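Exo-arabinanase (Penicillium chrysogenum, PDB 3A72) hydrolyses arabinan from the chain end as an exo-acting glycoside hydrolase, probably releasing arabinobiose. Local coordinates at residues V258-V271 and I282-I294. Numbering follows the deposited sequence.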
loop_
_atom_site.group_PDB
_atom_site.type_symbol
_atom_site.label_atom_id
_atom_site.label_comp_id
_atom_site.label_asym_id
_atom_site.label_seq_id
_atom_site.Cartn_x
_atom_site.Cartn_y
_atom_site.Cartn_z
ATOM N N VAL A 258 10.064 -12.688 -14.457
ATOM C CA VAL A 258 8.902 -12.820 -15.308
ATOM C C VAL A 258 9.289 -13.649 -16.528
ATOM O O VAL A 258 10.342 -13.408 -17.134
ATOM C CB VAL A 258 8.384 -11.427 -15.704
ATOM C CG1 VAL A 258 7.070 -11.525 -16.505
ATOM C CG2 VAL A 258 8.161 -10.585 -14.487
ATOM N N SER A 259 8.448 -14.620 -16.904
ATOM C CA SER A 259 8.822 -15.535 -17.992
ATOM C C SER A 259 8.971 -14.852 -19.347
ATOM O O SER A 259 9.677 -15.370 -20.208
ATOM C CB SER A 259 7.864 -16.707 -18.058
ATOM O OG SER A 259 6.579 -16.208 -18.427
ATOM N N SER A 260 8.359 -13.686 -19.556
ATOM C CA SER A 260 8.496 -12.907 -20.786
ATOM C C SER A 260 9.786 -12.130 -20.869
ATOM O O SER A 260 10.116 -11.619 -21.935
ATOM C CB SER A 260 7.335 -11.891 -20.872
ATOM O OG SER A 260 7.501 -10.982 -19.768
ATOM N N GLY A 261 10.494 -11.962 -19.748
ATOM C CA GLY A 261 11.653 -11.107 -19.680
ATOM C C GLY A 261 11.394 -9.707 -19.227
ATOM O O GLY A 261 12.342 -8.967 -18.960
ATOM N N THR A 262 10.138 -9.289 -19.078
ATOM C CA THR A 262 9.868 -7.972 -18.478
ATOM C C THR A 262 10.492 -7.949 -17.098
ATOM O O THR A 262 10.405 -8.923 -16.332
ATOM C CB THR A 262 8.365 -7.762 -18.404
ATOM O OG1 THR A 262 7.880 -7.729 -19.746
ATOM C CG2 THR A 262 7.966 -6.489 -17.691
ATOM N N GLN A 263 11.088 -6.810 -16.735
ATOM C CA GLN A 263 11.751 -6.633 -15.462
ATOM C C GLN A 263 10.973 -5.571 -14.685
ATOM O O GLN A 263 11.192 -4.357 -14.870
ATOM C CB GLN A 263 13.193 -6.214 -15.659
ATOM C CG GLN A 263 13.969 -7.372 -16.297
ATOM C CD GLN A 263 15.433 -7.038 -16.409
ATOM O OE1 GLN A 263 16.165 -6.942 -15.422
ATOM N NE2 GLN A 263 15.911 -6.816 -17.594
ATOM N N PRO A 264 10.012 -5.981 -13.874
ATOM C CA PRO A 264 9.125 -4.965 -13.241
ATOM C C PRO A 264 9.893 -4.137 -12.227
ATOM O O PRO A 264 10.722 -4.651 -11.462
ATOM C CB PRO A 264 8.040 -5.795 -12.580
ATOM C CG PRO A 264 8.479 -7.153 -12.576
ATOM C CD PRO A 264 9.655 -7.345 -13.476
ATOM N N THR A 265 9.555 -2.859 -12.158
ATOM C CA THR A 265 10.213 -1.946 -11.239
ATOM C C THR A 265 9.219 -1.032 -10.550
ATOM O O THR A 265 8.191 -0.609 -11.135
ATOM C CB THR A 265 11.294 -1.087 -11.933
ATOM O OG1 THR A 265 10.686 -0.312 -12.953
ATOM C CG2 THR A 265 12.405 -1.936 -12.505
ATOM N N SER A 266 9.563 -0.689 -9.315
ATOM C CA SER A 266 8.970 0.325 -8.446
ATOM C C SER A 266 7.644 -0.136 -7.804
ATOM O O SER A 266 6.827 -0.862 -8.397
ATOM C CB SER A 266 8.749 1.639 -9.138
ATOM O OG SER A 266 9.974 2.232 -9.557
ATOM N N SER A 267 7.446 0.359 -6.567
ATOM C CA SER A 267 6.157 0.458 -5.923
ATOM C C SER A 267 5.226 -0.721 -6.146
ATOM O O SER A 267 4.184 -0.585 -6.796
ATOM C CB SER A 267 5.468 1.760 -6.321
ATOM O OG SER A 267 5.041 1.788 -7.668
ATOM N N PRO A 268 5.554 -1.862 -5.582
ATOM C CA PRO A 268 4.735 -3.063 -5.824
ATOM C C PRO A 268 3.458 -3.079 -5.017
ATOM O O PRO A 268 3.315 -2.451 -3.963
ATOM C CB PRO A 268 5.653 -4.191 -5.321
ATOM C CG PRO A 268 6.415 -3.546 -4.176
ATOM C CD PRO A 268 6.694 -2.152 -4.676
ATOM N N TYR A 269 2.528 -3.912 -5.474
ATOM C CA TYR A 269 1.377 -4.311 -4.684
ATOM C C TYR A 269 1.171 -5.802 -4.942
ATOM O O TYR A 269 1.341 -6.253 -6.075
ATOM C CB TYR A 269 0.121 -3.468 -5.025
ATOM C CG TYR A 269 -0.780 -3.335 -3.796
ATOM C CD1 TYR A 269 -0.699 -2.189 -3.009
ATOM C CD2 TYR A 269 -1.655 -4.338 -3.380
ATOM C CE1 TYR A 269 -1.473 -2.042 -1.886
ATOM C CE2 TYR A 269 -2.400 -4.200 -2.239
ATOM C CZ TYR A 269 -2.316 -3.053 -1.499
ATOM O OH TYR A 269 -3.044 -2.861 -0.338
ATOM N N ALA A 270 0.794 -6.565 -3.932
ATOM C CA ALA A 270 0.565 -8.010 -4.077
ATOM C C ALA A 270 -0.727 -8.396 -3.351
ATOM O O ALA A 270 -0.988 -7.903 -2.247
ATOM C CB ALA A 270 1.688 -8.812 -3.478
ATOM N N VAL A 271 -1.454 -9.318 -3.939
ATOM C CA VAL A 271 -2.668 -9.915 -3.393
ATOM C C VAL A 271 -2.669 -11.414 -3.762
ATOM O O VAL A 271 -1.877 -11.848 -4.584
ATOM C CB VAL A 271 -3.946 -9.217 -3.918
ATOM C CG1 VAL A 271 -4.006 -7.804 -3.411
ATOM C CG2 VAL A 271 -4.050 -9.300 -5.431
ATOM N N ILE A 282 -1.109 -15.640 -6.777
ATOM C CA ILE A 282 -0.577 -14.353 -6.307
ATOM C C ILE A 282 -0.577 -13.422 -7.502
ATOM O O ILE A 282 -0.146 -13.816 -8.604
ATOM C CB ILE A 282 0.843 -14.475 -5.712
ATOM C CG1 ILE A 282 0.963 -15.575 -4.675
ATOM C CG2 ILE A 282 1.283 -13.117 -5.137
ATOM C CD1 ILE A 282 2.392 -15.868 -4.265
ATOM N N ILE A 283 -1.035 -12.190 -7.310
ATOM C CA ILE A 283 -1.116 -11.181 -8.379
ATOM C C ILE A 283 -0.342 -9.970 -7.902
ATOM O O ILE A 283 -0.582 -9.468 -6.781
ATOM C CB ILE A 283 -2.559 -10.862 -8.709
ATOM C CG1 ILE A 283 -3.367 -12.121 -8.993
ATOM C CG2 ILE A 283 -2.604 -9.872 -9.905
ATOM C CD1 ILE A 283 -4.841 -11.844 -9.216
ATOM N N VAL A 284 0.598 -9.504 -8.718
ATOM C CA VAL A 284 1.474 -8.401 -8.411
ATOM C C VAL A 284 1.374 -7.323 -9.483
ATOM O O VAL A 284 1.311 -7.603 -10.705
ATOM C CB VAL A 284 2.937 -8.894 -8.275
ATOM C CG1 VAL A 284 3.980 -7.752 -8.365
ATOM C CG2 VAL A 284 3.096 -9.643 -6.971
ATOM N N SER A 285 1.375 -6.070 -9.027
ATOM C CA SER A 285 1.534 -4.893 -9.861
ATOM C C SER A 285 2.843 -4.197 -9.483
ATOM O O SER A 285 3.295 -4.260 -8.334
ATOM C CB SER A 285 0.360 -3.935 -9.622
ATOM O OG SER A 285 0.447 -2.752 -10.379
ATOM N N SER A 286 3.426 -3.502 -10.449
ATOM C CA SER A 286 4.503 -2.574 -10.248
ATOM C C SER A 286 3.991 -1.154 -10.568
ATOM O O SER A 286 2.896 -0.979 -11.058
ATOM C CB SER A 286 5.714 -2.848 -11.134
ATOM O OG SER A 286 5.401 -2.398 -12.455
ATOM N N GLY A 287 4.835 -0.152 -10.282
ATOM C CA GLY A 287 4.461 1.225 -10.616
ATOM C C GLY A 287 4.788 1.598 -12.050
ATOM O O GLY A 287 4.427 2.713 -12.481
ATOM N N THR A 288 5.508 0.767 -12.786
ATOM C CA THR A 288 6.023 1.148 -14.105
ATOM C C THR A 288 5.256 0.485 -15.225
ATOM O O THR A 288 5.079 1.062 -16.277
ATOM C CB THR A 288 7.525 0.795 -14.184
ATOM O OG1 THR A 288 8.178 1.449 -13.098
ATOM C CG2 THR A 288 8.163 1.291 -15.488
ATOM N N GLN A 289 4.831 -0.758 -15.022
ATOM C CA GLN A 289 4.161 -1.550 -16.029
ATOM C C GLN A 289 2.643 -1.448 -15.863
ATOM O O GLN A 289 2.102 -1.403 -14.759
ATOM C CB GLN A 289 4.620 -3.019 -15.894
ATOM C CG GLN A 289 6.017 -3.261 -16.486
ATOM C CD GLN A 289 7.138 -2.713 -15.671
ATOM O OE1 GLN A 289 7.185 -2.763 -14.423
ATOM N NE2 GLN A 289 8.116 -2.165 -16.375
ATOM N N GLY A 290 1.940 -1.456 -16.990
ATOM C CA GLY A 290 0.497 -1.533 -16.994
ATOM C C GLY A 290 -0.087 -2.929 -16.857
ATOM O O GLY A 290 -1.220 -3.083 -16.393
ATOM N N THR A 291 0.676 -3.934 -17.239
ATOM C CA THR A 291 0.333 -5.337 -17.128
ATOM C C THR A 291 0.320 -5.769 -15.672
ATOM O O THR A 291 0.646 -5.005 -14.763
ATOM C CB THR A 291 1.347 -6.140 -17.958
ATOM O OG1 THR A 291 2.608 -5.722 -17.494
ATOM C CG2 THR A 291 1.198 -5.898 -19.440
ATOM N N LEU A 292 -0.055 -7.027 -15.454
ATOM C CA LEU A 292 0.019 -7.663 -14.143
ATOM C C LEU A 292 0.900 -8.882 -14.223
ATOM O O LEU A 292 1.143 -9.438 -15.313
ATOM C CB LEU A 292 -1.368 -8.050 -13.614
ATOM C CG LEU A 292 -2.284 -6.853 -13.284
ATOM C CD1 LEU A 292 -3.718 -7.368 -13.131
ATOM C CD2 LEU A 292 -1.859 -6.131 -12.032
ATOM N N PHE A 293 1.372 -9.360 -13.068
ATOM C CA PHE A 293 2.268 -10.496 -12.958
ATOM C C PHE A 293 1.638 -11.507 -12.020
ATOM O O PHE A 293 1.306 -11.150 -10.893
ATOM C CB PHE A 293 3.658 -10.036 -12.477
ATOM C CG PHE A 293 4.180 -8.914 -13.324
ATOM C CD1 PHE A 293 4.779 -9.204 -14.565
ATOM C CD2 PHE A 293 4.017 -7.602 -12.957
ATOM C CE1 PHE A 293 5.144 -8.162 -15.400
ATOM C CE2 PHE A 293 4.396 -6.586 -13.797
ATOM C CZ PHE A 293 4.982 -6.861 -15.003
ATOM N N ILE A 294 1.467 -12.744 -12.480
ATOM C CA ILE A 294 0.796 -13.728 -11.670
ATOM C C ILE A 294 1.671 -14.932 -11.397
ATOM O O ILE A 294 2.589 -15.280 -12.154
ATOM C CB ILE A 294 -0.566 -14.132 -12.294
ATOM C CG1 ILE A 294 -0.424 -14.971 -13.596
ATOM C CG2 ILE A 294 -1.411 -12.896 -12.516
ATOM C CD1 ILE A 294 -1.737 -15.541 -14.090
HETATM O O HOH W 1 10.745 -1.143 -15.527
HETATM O O HOH W 2 1.679 -1.410 -8.183
#
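Gln289 and Thr288 meet the incoming loop at Thr265 and show how a turn between two strands can be held by its neighbour's backbone. The bent Gln289 chain (chi2 73°) brings OE1 to Thr265 N, 3.3 Å away. Ser286 OG donates to the same OE1 from the opposite face of the amide plane, over 2.7 Å, so two bonds fix the rotation of the carboxamide, while NE2 donates to a water that also contacts Thr265 OG1. Next to it, Thr288 OG1 gives its proton to Thr265 O at 2.8 Å, coming from above the carbonyl plane. Gly287 N in turn donates to Ser266 O, also 2.8 Å away.

The apolar half of the contact is built round Phe293. Pro264 CG sits over the centre of one ring face, 4.3 Å from the centroid, a CH-pi contact. Val258 CG2 comes obliquely to Phe293 CD1 at 3.7 Å, with CG1 close by, and Thr262 CG2 approaches Phe293 CE1.

Farther along, Tyr269 pairs with Ser285 and Val271 with Ile283 as antiparallel hydrogen-bonded pairs. Between them lies the non-hydrogen-bonded pair Ala270 and Val284, whose CB and CG2 touch at 3.9 Å.

The second shell sets these groups in place: Ser286 OG also accepts from Thr288 N in an ST turn, Thr262 OG1 bonds Glu305, and Ser285 OG is held by Arg316. Strands 269-273 and 281-285 form a hairpin in one four-stranded antiparallel blade, consistent with the beta-propeller of the sialidase superfamily, and the side chain of Ser267, its OG bonded to Thr315 N, lies about 7 Å from a bound arabinofuranose. Polar bonds thus hold the loop at Thr265 and Ser266 against the 286-289 turn, just before Ser267, and Pro264, Val258 and Thr262 pack on the Phe293 ring, joining the loop to strand 292-295 through apolar contact.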